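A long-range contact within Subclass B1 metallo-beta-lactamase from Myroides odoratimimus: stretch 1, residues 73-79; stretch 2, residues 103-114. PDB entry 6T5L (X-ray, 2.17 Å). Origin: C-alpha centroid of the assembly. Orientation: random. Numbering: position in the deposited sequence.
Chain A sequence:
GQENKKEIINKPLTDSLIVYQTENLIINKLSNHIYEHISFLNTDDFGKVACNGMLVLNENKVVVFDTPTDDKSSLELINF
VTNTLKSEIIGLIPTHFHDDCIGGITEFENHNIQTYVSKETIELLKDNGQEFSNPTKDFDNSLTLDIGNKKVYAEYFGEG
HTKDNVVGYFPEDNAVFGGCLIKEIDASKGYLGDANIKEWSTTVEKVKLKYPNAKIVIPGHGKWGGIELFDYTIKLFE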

# COMPACT_ATOMS: atom_id res chain seq x y z
N SER A 73 -9.21 12.65 -2.38
CA SER A 73 -9.10 11.69 -1.28
C SER A 73 -7.74 11.83 -0.59
O SER A 73 -7.64 11.78 0.67
CB SER A 73 -9.27 10.25 -1.80
OG SER A 73 -10.59 10.02 -2.27
N SER A 74 -6.69 11.97 -1.41
CA SER A 74 -5.33 12.15 -0.91
C SER A 74 -5.22 13.43 -0.07
O SER A 74 -4.59 13.42 0.99
CB SER A 74 -4.36 12.19 -2.10
OG SER A 74 -4.26 10.94 -2.77
N LEU A 75 -5.82 14.54 -0.53
CA LEU A 75 -5.81 15.76 0.29
C LEU A 75 -6.57 15.56 1.62
O LEU A 75 -6.15 16.09 2.66
CB LEU A 75 -6.44 16.92 -0.50
CG LEU A 75 -6.57 18.29 0.15
CD1 LEU A 75 -5.18 18.88 0.58
CD2 LEU A 75 -7.34 19.41 -0.76
N GLU A 76 -7.71 14.84 1.61
CA GLU A 76 -8.34 14.53 2.89
C GLU A 76 -7.39 13.77 3.80
O GLU A 76 -7.31 14.05 4.99
CB GLU A 76 -9.65 13.75 2.75
CG GLU A 76 -10.78 14.56 2.07
CD GLU A 76 -12.16 13.87 2.10
OE1 GLU A 76 -12.45 13.09 3.04
OE2 GLU A 76 -12.93 14.10 1.13
N LEU A 77 -6.63 12.81 3.26
CA LEU A 77 -5.69 12.04 4.09
C LEU A 77 -4.56 12.92 4.65
O LEU A 77 -4.25 12.88 5.86
CB LEU A 77 -5.12 10.90 3.27
CG LEU A 77 -4.03 10.07 3.93
CD1 LEU A 77 -4.53 9.49 5.21
CD2 LEU A 77 -3.61 8.95 3.07
N ILE A 78 -3.95 13.73 3.80
CA ILE A 78 -2.84 14.61 4.23
C ILE A 78 -3.31 15.59 5.30
O ILE A 78 -2.67 15.74 6.35
CB ILE A 78 -2.26 15.35 3.00
CG1 ILE A 78 -1.58 14.33 2.07
CG2 ILE A 78 -1.29 16.45 3.46
CD1 ILE A 78 -1.30 14.82 0.63
N ASN A 79 -4.47 16.22 5.08
CA ASN A 79 -5.02 17.13 6.08
C ASN A 79 -5.36 16.38 7.35
O ASN A 79 -5.13 16.89 8.46
CB ASN A 79 -6.25 17.84 5.50
CG ASN A 79 -5.88 19.01 4.52
OD1 ASN A 79 -4.74 19.51 4.53
ND2 ASN A 79 -6.82 19.42 3.71
N GLY A 103 -2.73 7.20 -7.69
CA GLY A 103 -3.80 8.04 -8.22
C GLY A 103 -3.76 9.46 -7.68
O GLY A 103 -4.10 10.39 -8.40
N GLY A 104 -3.30 9.66 -6.44
CA GLY A 104 -3.28 10.99 -5.83
C GLY A 104 -1.87 11.56 -5.73
O GLY A 104 -1.56 12.39 -4.85
N ILE A 105 -0.98 11.07 -6.61
CA ILE A 105 0.43 11.41 -6.50
C ILE A 105 0.64 12.93 -6.58
O ILE A 105 1.45 13.49 -5.83
CB ILE A 105 1.25 10.66 -7.54
CG1 ILE A 105 2.76 10.96 -7.41
CG2 ILE A 105 0.87 11.10 -8.99
CD1 ILE A 105 3.43 10.46 -6.12
N THR A 106 -0.08 13.62 -7.46
CA THR A 106 0.10 15.08 -7.60
C THR A 106 -0.12 15.79 -6.27
O THR A 106 0.57 16.76 -5.92
CB THR A 106 -0.87 15.64 -8.65
OG1 THR A 106 -0.59 15.10 -9.98
CG2 THR A 106 -0.78 17.19 -8.72
N GLU A 107 -1.09 15.33 -5.49
CA GLU A 107 -1.41 16.04 -4.27
C GLU A 107 -0.30 15.85 -3.25
O GLU A 107 0.07 16.79 -2.53
CB GLU A 107 -2.77 15.56 -3.79
CG GLU A 107 -3.35 16.35 -2.74
CD GLU A 107 -3.67 17.77 -3.18
OE1 GLU A 107 -4.44 18.00 -4.10
OE2 GLU A 107 -3.08 18.66 -2.57
N PHE A 108 0.29 14.65 -3.22
CA PHE A 108 1.43 14.39 -2.34
C PHE A 108 2.64 15.20 -2.79
O PHE A 108 3.35 15.82 -1.97
CB PHE A 108 1.80 12.89 -2.33
CG PHE A 108 0.93 12.07 -1.43
CD1 PHE A 108 -0.35 11.73 -1.82
CD2 PHE A 108 1.40 11.59 -0.17
CE1 PHE A 108 -1.18 10.99 -0.99
CE2 PHE A 108 0.52 10.83 0.67
CZ PHE A 108 -0.72 10.54 0.28
N GLU A 109 2.89 15.22 -4.09
CA GLU A 109 4.05 15.98 -4.59
C GLU A 109 3.90 17.48 -4.27
O GLU A 109 4.89 18.16 -3.95
CB GLU A 109 4.23 15.73 -6.08
CG GLU A 109 4.59 14.30 -6.43
CD GLU A 109 4.94 14.12 -7.91
OE1 GLU A 109 4.12 14.54 -8.74
OE2 GLU A 109 6.01 13.56 -8.24
N ASN A 110 2.67 17.99 -4.28
CA ASN A 110 2.42 19.39 -4.00
C ASN A 110 2.58 19.73 -2.54
O ASN A 110 2.75 20.92 -2.21
CB ASN A 110 1.04 19.80 -4.44
CG ASN A 110 0.95 19.98 -5.96
OD1 ASN A 110 1.95 19.86 -6.66
ND2 ASN A 110 -0.25 20.19 -6.46
N HIS A 111 2.55 18.75 -1.66
CA HIS A 111 2.95 18.97 -0.28
C HIS A 111 4.42 18.62 -0.06
O HIS A 111 4.83 18.48 1.09
CB HIS A 111 2.04 18.19 0.67
CG HIS A 111 0.63 18.70 0.71
ND1 HIS A 111 -0.25 18.53 -0.33
CD2 HIS A 111 -0.04 19.40 1.66
CE1 HIS A 111 -1.40 19.13 -0.04
NE2 HIS A 111 -1.30 19.65 1.17
N ASN A 112 5.21 18.45 -1.12
CA ASN A 112 6.60 18.04 -1.01
C ASN A 112 6.82 16.85 -0.08
O ASN A 112 7.75 16.83 0.73
CB ASN A 112 7.43 19.23 -0.59
CG ASN A 112 7.18 20.43 -1.49
OD1 ASN A 112 7.51 20.35 -2.65
ND2 ASN A 112 6.58 21.51 -0.98
N ILE A 113 5.99 15.81 -0.24
CA ILE A 113 6.22 14.51 0.40
C ILE A 113 7.12 13.68 -0.50
O ILE A 113 6.77 13.38 -1.64
CB ILE A 113 4.90 13.78 0.65
CG1 ILE A 113 4.04 14.61 1.66
CG2 ILE A 113 5.14 12.40 1.23
CD1 ILE A 113 2.55 14.26 1.60
N GLN A 114 8.29 13.33 0.00
CA GLN A 114 9.21 12.50 -0.77
C GLN A 114 8.56 11.17 -1.17
O GLN A 114 7.99 10.46 -0.34
CB GLN A 114 10.48 12.23 0.03
CG GLN A 114 11.53 11.49 -0.75
CD GLN A 114 11.95 12.26 -2.01
OE1 GLN A 114 12.39 13.40 -1.92
NE2 GLN A 114 11.84 11.62 -3.17
O HOH W 1 -3.16 20.95 2.92

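Ile-78 lays a methyl group over each of two aromatic rings, and no direct hydrogen bond joins the stretches. In two CH-pi contacts over a ring face, Ile-78 CD1 lies 4.0 Å from the centroid of the Phe-108 ring, only 7° off the ring normal, while Ile-78 CG2 sits 4.0 Å from the centroid of the His-111 ring, 22° off the normal. Ile-78 CD1 also meets Ile-113 CD1 at 4.0 Å, extending the apolar cluster beyond the helix of stretch 2.

The imidazole is held by its own stretch: His-111 ND1 donates to Glu-107 O (2.8 Å, 166°). On its other side a water bridges the stretches, its O donating to Asn-79 OD1 at 2.7 Å and lying 2.9 Å from His-111 NE2.

The two helices run at 37° to each other, and the backbones come close at Ser-74 and Gly-104 (CA to CA 5.5 Å), the latter the N-cap residue just before the second helix. Ser-74 OG packs 3.2 Å from Gly-104 CA; an ideal CB on Gly-104 would fall 1.7 Å from Ser-74 OG, a clash. Ser-74 OG also approaches the Phe-108 ring at its edge, 3.6 Å from Phe-108 CE1, as does Leu-77 CD2, 4.3 Å from Phe-108 CZ. Leu-75 CD1 packs 3.8 Å from both Glu-107 OE2 and His-111 CE1.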